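PDB 2W2K: D-mandelate dehydrogenase from Rhodotorula graminis, which probably catalyses the NAD(P)H-dependent interconversion of D-mandelate and its 2-keto acid, benzoylformate. Local coordinates for residues 14-19 / 315-320. Sequence-based numbering, arbitrary orientation.
Sequences RHLDDL and EFERLT
A buried carboxylate binding a run of backbone amides fastens helix 310-330 to the turn that leads into helix 17-26. Glu317, its CG anti to the carbonyl carbon and its chain extended beyond, holds its carboxylate against three successive N-H groups. Glu317 OE2 accepts from Arg14 N on its syn lone pair, at 2.8 Å and almost straight (176°). Glu317 OE1 accepts two: His15 N at 3.0 Å, also on the syn side, and Leu16 N at 2.9 Å, nearly along the C-O axis. His15 ND1 adds a weak bond to Glu317 OE2 at 3.4 Å, the ring plane turned 52° from the carboxylate. These donors probably stabilise the charged form of Glu317. An alanine here would remove both oxygens that hold the three amides, and would probably loosen the turn from the helix. Leu16, at the N-cap position of helix 17-26, runs past the Glu317 side chain in the opposite direction, and its CD1 lies 3.8 Å from Arg318 CB. Leu19 CD2 rests more loosely on Arg318 CA, 4.1 Å away. Arg14 turns its guanidinium outward to a salt bridge with Asp11. The contact closes the loop after strand 5-8 onto helix 310-330, which packs against the domain of the five-stranded parallel sheet.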
ATOM      1  N   ARG B  14       6.039   3.653  28.452  1.00 10.05           N
ATOM      2  CA  ARG B  14       4.599   3.551  28.124  1.00 13.95           C
ATOM      3  C   ARG B  14       4.121   2.141  27.730  1.00 13.95           C
ATOM      4  O   ARG B  14       2.910   1.893  27.673  1.00 13.97           O
ATOM      5  CB  ARG B  14       4.234   4.522  26.978  1.00 15.76           C
ATOM      6  CG  ARG B  14       4.335   6.002  27.310  1.00 19.54           C
ATOM      7  CD  ARG B  14       4.355   6.861  26.023  1.00 22.10           C
ATOM      8  NE  ARG B  14       4.693   8.263  26.296  1.00 28.33           N
ATOM      9  CZ  ARG B  14       5.393   9.049  25.480  1.00 33.50           C
ATOM     10  NH1 ARG B  14       5.849   8.589  24.318  1.00 41.75           N
ATOM     11  NH2 ARG B  14       5.653  10.298  25.832  1.00 39.79           N
ATOM     12  N   HIS B  15       5.046   1.233  27.430  1.00  8.97           N
ATOM     13  CA  HIS B  15       4.686  -0.052  26.807  1.00  9.58           C
ATOM     14  C   HIS B  15       5.104  -1.263  27.642  1.00 13.48           C
ATOM     15  O   HIS B  15       4.297  -2.182  27.855  1.00 16.23           O
ATOM     16  CB  HIS B  15       5.219  -0.137  25.354  1.00  9.85           C
ATOM     17  CG  HIS B  15       4.716   0.977  24.475  1.00 12.23           C
ATOM     18  ND1 HIS B  15       5.468   2.094  24.172  1.00 14.04           N
ATOM     19  CD2 HIS B  15       3.515   1.163  23.880  1.00 13.73           C
ATOM     20  CE1 HIS B  15       4.755   2.917  23.424  1.00  8.51           C
ATOM     21  NE2 HIS B  15       3.570   2.369  23.220  1.00 14.57           N
ATOM     22  N   LEU B  16       6.346  -1.260  28.129  1.00 10.89           N
ATOM     23  CA  LEU B  16       6.926  -2.422  28.808  1.00 11.45           C
ATOM     24  C   LEU B  16       6.936  -2.230  30.328  1.00 14.48           C
ATOM     25  O   LEU B  16       7.990  -1.997  30.926  1.00 10.59           O
ATOM     26  CB  LEU B  16       8.347  -2.692  28.297  1.00 12.10           C
ATOM     27  CG  LEU B  16       8.492  -3.043  26.799  1.00 12.16           C
ATOM     28  CD1 LEU B  16       9.931  -3.472  26.505  1.00 13.24           C
ATOM     29  CD2 LEU B  16       7.518  -4.131  26.368  1.00 12.35           C
ATOM     30  N   ASP B  17       5.764  -2.339  30.940  1.00 12.93           N
ATOM     31  CA  ASP B  17       5.609  -2.004  32.371  1.00 15.68           C
ATOM     32  C   ASP B  17       6.467  -2.889  33.305  1.00 12.37           C
ATOM     33  O   ASP B  17       7.128  -2.360  34.208  1.00 11.52           O
ATOM     34  CB  ASP B  17       4.125  -2.048  32.791  1.00 14.94           C
ATOM     35  CG  ASP B  17       3.250  -1.046  32.013  1.00 27.88           C
ATOM     36  OD1 ASP B  17       3.619   0.146  31.886  1.00 25.62           O
ATOM     37  OD2 ASP B  17       2.177  -1.456  31.525  1.00 35.76           O
ATOM     38  N   ASP B  18       6.463  -4.214  33.088  1.00 13.41           N
ATOM     39  CA  ASP B  18       7.320  -5.163  33.871  1.00 12.73           C
ATOM     40  C   ASP B  18       8.840  -4.901  33.765  1.00 10.20           C
ATOM     41  O   ASP B  18       9.553  -4.876  34.782  1.00  9.12           O
ATOM     42  CB  ASP B  18       7.048  -6.628  33.479  1.00 13.00           C
ATOM     43  CG  ASP B  18       5.635  -7.114  33.869  1.00 20.90           C
ATOM     44  OD1 ASP B  18       5.001  -6.547  34.778  1.00 21.48           O
ATOM     45  OD2 ASP B  18       5.173  -8.101  33.259  1.00 31.57           O
ATOM     46  N   LEU B  19       9.341  -4.697  32.543  1.00  9.26           N
ATOM     47  CA  LEU B  19      10.758  -4.375  32.349  1.00  9.38           C
ATOM     48  C   LEU B  19      11.130  -3.019  32.976  1.00  7.89           C
ATOM     49  O   LEU B  19      12.208  -2.896  33.562  1.00  9.25           O
ATOM     50  CB  LEU B  19      11.153  -4.408  30.864  1.00  7.65           C
ATOM     51  CG  LEU B  19      12.657  -4.559  30.543  1.00 12.08           C
ATOM     52  CD1 LEU B  19      13.221  -5.898  31.064  1.00 15.50           C
ATOM     53  CD2 LEU B  19      12.916  -4.396  29.020  1.00 12.11           C
ATOM     54  N   GLU B 315      10.118  -2.152  20.901  1.00  7.78           N
ATOM     55  CA  GLU B 315      11.537  -2.453  20.703  1.00  9.63           C
ATOM     56  C   GLU B 315      12.491  -1.299  21.125  1.00  7.34           C
ATOM     57  O   GLU B 315      13.596  -1.581  21.639  1.00  6.63           O
ATOM     58  CB  GLU B 315      11.799  -3.017  19.287  1.00 10.49           C
ATOM     59  CG  GLU B 315      13.220  -3.549  19.045  1.00 13.51           C
ATOM     60  CD  GLU B 315      13.521  -4.947  19.653  1.00 14.93           C
ATOM     61  OE1 GLU B 315      12.687  -5.532  20.406  1.00 14.97           O
ATOM     62  OE2 GLU B 315      14.639  -5.444  19.362  1.00 14.38           O
ATOM     63  N   PHE B 316      12.086  -0.030  20.938  1.00  4.66           N
ATOM     64  CA  PHE B 316      12.847   1.133  21.491  1.00  5.26           C
ATOM     65  C   PHE B 316      13.017   0.990  23.028  1.00  9.28           C
ATOM     66  O   PHE B 316      14.126   1.146  23.561  1.00  8.25           O
ATOM     67  CB  PHE B 316      12.180   2.522  21.205  1.00  5.44           C
ATOM     68  CG  PHE B 316      12.255   2.999  19.766  1.00  6.03           C
ATOM     69  CD1 PHE B 316      13.154   2.447  18.834  1.00  8.44           C
ATOM     70  CD2 PHE B 316      11.418   4.037  19.346  1.00  8.56           C
ATOM     71  CE1 PHE B 316      13.181   2.929  17.475  1.00  7.41           C
ATOM     72  CE2 PHE B 316      11.446   4.521  18.022  1.00  9.44           C
ATOM     73  CZ  PHE B 316      12.345   3.962  17.090  1.00 11.55           C
ATOM     74  N   GLU B 317      11.913   0.730  23.742  1.00  8.05           N
ATOM     75  CA  GLU B 317      11.958   0.528  25.210  1.00  6.71           C
ATOM     76  C   GLU B 317      12.813  -0.683  25.609  1.00  8.84           C
ATOM     77  O   GLU B 317      13.635  -0.572  26.533  1.00  5.76           O
ATOM     78  CB  GLU B 317      10.522   0.434  25.790  1.00  5.37           C
ATOM     79  CG  GLU B 317       9.770   1.782  25.663  1.00  5.22           C
ATOM     80  CD  GLU B 317       8.463   1.888  26.471  1.00 11.27           C
ATOM     81  OE1 GLU B 317       8.050   0.900  27.128  1.00 10.58           O
ATOM     82  OE2 GLU B 317       7.853   2.993  26.422  1.00 10.17           O
ATOM     83  N   ARG B 318      12.650  -1.826  24.921  1.00  8.02           N
ATOM     84  CA  ARG B 318      13.481  -3.027  25.228  1.00  7.55           C
ATOM     85  C   ARG B 318      14.988  -2.788  24.993  1.00  7.91           C
ATOM     86  O   ARG B 318      15.809  -3.137  25.849  1.00  8.74           O
ATOM     87  CB  ARG B 318      13.025  -4.278  24.431  1.00  8.25           C
ATOM     88  CG  ARG B 318      13.752  -5.609  24.882  1.00  8.17           C
ATOM     89  CD  ARG B 318      13.436  -6.788  23.926  1.00 11.23           C
ATOM     90  NE  ARG B 318      14.169  -6.687  22.655  1.00 14.57           N
ATOM     91  CZ  ARG B 318      15.429  -7.094  22.461  1.00 18.64           C
ATOM     92  NH1 ARG B 318      16.144  -7.638  23.453  1.00 14.44           N
ATOM     93  NH2 ARG B 318      15.987  -6.962  21.267  1.00 17.35           N
ATOM     94  N   LEU B 319      15.358  -2.194  23.847  1.00  5.89           N
ATOM     95  CA  LEU B 319      16.786  -1.973  23.525  1.00  7.79           C
ATOM     96  C   LEU B 319      17.462  -0.972  24.486  1.00  7.19           C
ATOM     97  O   LEU B 319      18.563  -1.239  24.998  1.00  7.51           O
ATOM     98  CB  LEU B 319      16.968  -1.547  22.042  1.00  8.09           C
ATOM     99  CG  LEU B 319      16.819  -2.668  20.983  1.00  7.81           C
ATOM    100  CD1 LEU B 319      16.807  -2.027  19.580  1.00  9.31           C
ATOM    101  CD2 LEU B 319      17.944  -3.707  21.108  1.00 11.43           C
ATOM    102  N   THR B 320      16.815   0.164  24.738  1.00  7.34           N
ATOM    103  CA  THR B 320      17.405   1.182  25.654  1.00  6.73           C
ATOM    104  C   THR B 320      17.667   0.617  27.062  1.00  7.46           C
ATOM    105  O   THR B 320      18.777   0.778  27.602  1.00  7.72           O
ATOM    106  CB  THR B 320      16.579   2.497  25.725  1.00  6.13           C
ATOM    107  OG1 THR B 320      15.208   2.217  26.083  1.00  7.10           O
ATOM    108  CG2 THR B 320      16.645   3.277  24.356  1.00  8.93           C
TER